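PDB 6MPR: malonate decarboxylase subunit alpha from Acinetobacter baumannii ATCC 17978, which probably acts as the acyl-carrier-protein transferase of malonate decarboxylase, exchanging acetyl for malonyl groups on the carrier during decarboxylation of malonate to acetate. Local coordinates for residues K513-L518 and V524-D529. Sequence-based numbering, arbitrary orientation.
Sequences KTTARL and VVFPED
The chi1 of Thr515 (-66°) sets OG1 beside the backbone nitrogen and sends the methyl CG2 to the opposite side from it, and Phe526 carries its ring anti to its own carbonyl carbon (chi1 -72°); together these rotations bring the threonine methyl to the far end of the ring, with Thr515 CG2 3.8 Å from Phe526 CZ. The methyl comes in obliquely, and the two side chains run at about a right angle to one another. Thr515 OG1, turned back along its helix, makes a weak hydrogen bond to the carbonyl of Asp511. One turn further on, the apolar contact is between Leu518 CB and Val524 CG2, 3.9 Å apart, and beside it the backbones are joined as well: Val524 N donates to Leu518 O over 3.2 Å. The N-H points fairly well at the oxygen (154°) but arrives from above the carbonyl plane.

Helix 512-520 leads through a short connection into strand 524-525, an outermost strand of the mixed sheet, paired antiparallel with strand 480-482 and far from the centre of the chain. Helix 490-499 packs against both segments, Ala499 touching Thr515 and Val524 and Met496 touching Leu518. Beyond the strand the chain curls into a 3-10 turn, where the carboxylate of Asp529 reaches back so that OD2 accepts the backbone N of Phe526 at 2.8 Å, on its anti side. The other oxygen, Asp529 OD1, forms a salt bridge with Arg519, a residue that the side chains of Val524 and Phe526 also touch, tying this turn back to the helix.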
ATOM      1  N   LYS A 513      25.612  15.271 -33.267  1.00 29.77           N
ATOM      2  CA  LYS A 513      25.191  14.188 -34.150  1.00 24.94           C
ATOM      3  C   LYS A 513      24.340  13.172 -33.399  1.00 24.06           C
ATOM      4  O   LYS A 513      23.334  12.679 -33.927  1.00 25.59           O
ATOM      5  CB  LYS A 513      26.418  13.516 -34.779  1.00 27.63           C
ATOM      6  N   THR A 514      24.732  12.843 -32.168  1.00 26.51           N
ATOM      7  CA  THR A 514      23.941  11.920 -31.361  1.00 26.90           C
ATOM      8  C   THR A 514      22.583  12.520 -31.020  1.00 26.62           C
ATOM      9  O   THR A 514      21.547  11.846 -31.123  1.00 22.51           O
ATOM     10  CB  THR A 514      24.713  11.553 -30.095  1.00 24.36           C
ATOM     11  OG1 THR A 514      25.996  11.027 -30.459  1.00 29.68           O
ATOM     12  CG2 THR A 514      23.951  10.516 -29.271  1.00 27.63           C
ATOM     13  N   THR A 515      22.563  13.795 -30.628  1.00 25.40           N
ATOM     14  CA  THR A 515      21.292  14.443 -30.323  1.00 21.29           C
ATOM     15  C   THR A 515      20.388  14.489 -31.546  1.00 23.31           C
ATOM     16  O   THR A 515      19.178  14.260 -31.439  1.00 20.22           O
ATOM     17  CB  THR A 515      21.534  15.847 -29.771  1.00 27.41           C
ATOM     18  OG1 THR A 515      22.200  15.732 -28.511  1.00 26.64           O
ATOM     19  CG2 THR A 515      20.207  16.582 -29.561  1.00 26.37           C
ATOM     20  N   ALA A 516      20.954  14.771 -32.723  1.00 21.20           N
ATOM     21  CA  ALA A 516      20.137  14.728 -33.932  1.00 23.27           C
ATOM     22  C   ALA A 516      19.576  13.329 -34.169  1.00 21.34           C
ATOM     23  O   ALA A 516      18.401  13.173 -34.515  1.00 20.94           O
ATOM     24  CB  ALA A 516      20.950  15.192 -35.144  1.00 22.44           C
ATOM     25  N   ARG A 517      20.410  12.303 -33.998  1.00 21.88           N
ATOM     26  CA  ARG A 517      19.960  10.926 -34.177  1.00 21.99           C
ATOM     27  C   ARG A 517      18.845  10.572 -33.192  1.00 20.92           C
ATOM     28  O   ARG A 517      17.811  10.009 -33.576  1.00 20.72           O
ATOM     29  CB  ARG A 517      21.157   9.992 -34.020  1.00 26.69           C
ATOM     30  CG  ARG A 517      21.077   8.706 -34.811  1.00 38.33           C
ATOM     31  CD  ARG A 517      20.859   7.539 -33.893  1.00 40.39           C
ATOM     32  NE  ARG A 517      21.884   7.476 -32.858  1.00 41.58           N
ATOM     33  CZ  ARG A 517      21.711   6.877 -31.687  1.00 40.43           C
ATOM     34  NH1 ARG A 517      20.551   6.299 -31.409  1.00 38.82           N
ATOM     35  NH2 ARG A 517      22.691   6.868 -30.793  1.00 39.09           N
ATOM     36  N   LEU A 518      19.036  10.905 -31.912  1.00 20.28           N
ATOM     37  CA  LEU A 518      18.021  10.611 -30.901  1.00 19.30           C
ATOM     38  C   LEU A 518      16.698  11.313 -31.203  1.00 20.41           C
ATOM     39  O   LEU A 518      15.622  10.755 -30.956  1.00 19.08           O
ATOM     40  CB  LEU A 518      18.535  11.015 -29.521  1.00 22.11           C
ATOM     41  CG  LEU A 518      19.760  10.263 -28.987  1.00 25.32           C
ATOM     42  CD1 LEU A 518      20.228  10.828 -27.634  1.00 23.96           C
ATOM     43  CD2 LEU A 518      19.448   8.779 -28.862  1.00 19.54           C
ATOM     44  N   VAL A 524      14.265  11.529 -28.120  1.00 16.27           N
ATOM     45  CA  VAL A 524      14.288  12.851 -27.516  1.00 15.88           C
ATOM     46  C   VAL A 524      13.386  13.740 -28.353  1.00 15.91           C
ATOM     47  O   VAL A 524      13.408  13.657 -29.584  1.00 16.48           O
ATOM     48  CB  VAL A 524      15.723  13.421 -27.464  1.00 16.32           C
ATOM     49  CG1 VAL A 524      15.711  14.890 -27.071  1.00 16.08           C
ATOM     50  CG2 VAL A 524      16.577  12.602 -26.501  1.00 16.34           C
ATOM     51  N   VAL A 525      12.595  14.586 -27.700  1.00 15.40           N
ATOM     52  CA  VAL A 525      11.816  15.605 -28.383  1.00 15.54           C
ATOM     53  C   VAL A 525      12.151  16.970 -27.798  1.00 15.43           C
ATOM     54  O   VAL A 525      12.119  17.164 -26.578  1.00 17.83           O
ATOM     55  CB  VAL A 525      10.296  15.341 -28.313  1.00 15.27           C
ATOM     56  CG1 VAL A 525       9.928  14.140 -29.155  1.00 15.59           C
ATOM     57  CG2 VAL A 525       9.836  15.160 -26.878  1.00 18.95           C
ATOM     58  N   PHE A 526      12.500  17.905 -28.678  1.00 15.95           N
ATOM     59  CA  PHE A 526      12.567  19.326 -28.387  1.00 16.57           C
ATOM     60  C   PHE A 526      11.182  19.935 -28.585  1.00 19.47           C
ATOM     61  O   PHE A 526      10.310  19.309 -29.190  1.00 19.22           O
ATOM     62  CB  PHE A 526      13.577  19.998 -29.317  1.00 18.92           C
ATOM     63  CG  PHE A 526      15.024  19.681 -29.004  1.00 16.94           C
ATOM     64  CD1 PHE A 526      15.372  18.890 -27.912  1.00 20.14           C
ATOM     65  CD2 PHE A 526      16.050  20.215 -29.788  1.00 17.86           C
ATOM     66  CE1 PHE A 526      16.709  18.612 -27.625  1.00 20.70           C
ATOM     67  CE2 PHE A 526      17.385  19.946 -29.509  1.00 22.64           C
ATOM     68  CZ  PHE A 526      17.717  19.146 -28.416  1.00 22.66           C
ATOM     69  N   PRO A 527      10.934  21.149 -28.076  1.00 16.55           N
ATOM     70  CA  PRO A 527       9.607  21.757 -28.293  1.00 22.59           C
ATOM     71  C   PRO A 527       9.153  21.730 -29.749  1.00 21.31           C
ATOM     72  O   PRO A 527       7.980  21.439 -30.023  1.00 21.83           O
ATOM     73  CB  PRO A 527       9.801  23.187 -27.778  1.00 24.42           C
ATOM     74  CG  PRO A 527      10.848  23.046 -26.723  1.00 17.88           C
ATOM     75  CD  PRO A 527      11.782  21.982 -27.199  1.00 17.67           C
ATOM     76  N   GLU A 528      10.061  21.983 -30.695  1.00 22.79           N
ATOM     77  CA  GLU A 528       9.664  22.000 -32.104  1.00 27.82           C
ATOM     78  C   GLU A 528       9.146  20.642 -32.572  1.00 28.71           C
ATOM     79  O   GLU A 528       8.241  20.585 -33.416  1.00 29.24           O
ATOM     80  CB  GLU A 528      10.835  22.449 -32.980  1.00 35.60           C
ATOM     81  CG  GLU A 528      12.185  21.921 -32.538  1.00 41.99           C
ATOM     82  CD  GLU A 528      13.031  22.982 -31.845  1.00 47.31           C
ATOM     83  OE1 GLU A 528      13.969  23.491 -32.496  1.00 53.36           O
ATOM     84  OE2 GLU A 528      12.749  23.312 -30.662  1.00 28.14           O
ATOM     85  N   ASP A 529       9.701  19.544 -32.040  1.00 23.93           N
ATOM     86  CA  ASP A 529       9.263  18.200 -32.412  1.00 25.11           C
ATOM     87  C   ASP A 529       7.851  17.890 -31.941  1.00 26.28           C
ATOM     88  O   ASP A 529       7.255  16.917 -32.414  1.00 24.13           O
ATOM     89  CB  ASP A 529      10.215  17.141 -31.840  1.00 23.68           C
ATOM     90  CG  ASP A 529      11.665  17.368 -32.240  1.00 29.65           C
ATOM     91  OD1 ASP A 529      11.930  17.630 -33.427  1.00 24.95           O
ATOM     92  OD2 ASP A 529      12.554  17.275 -31.366  1.00 21.44           O
TER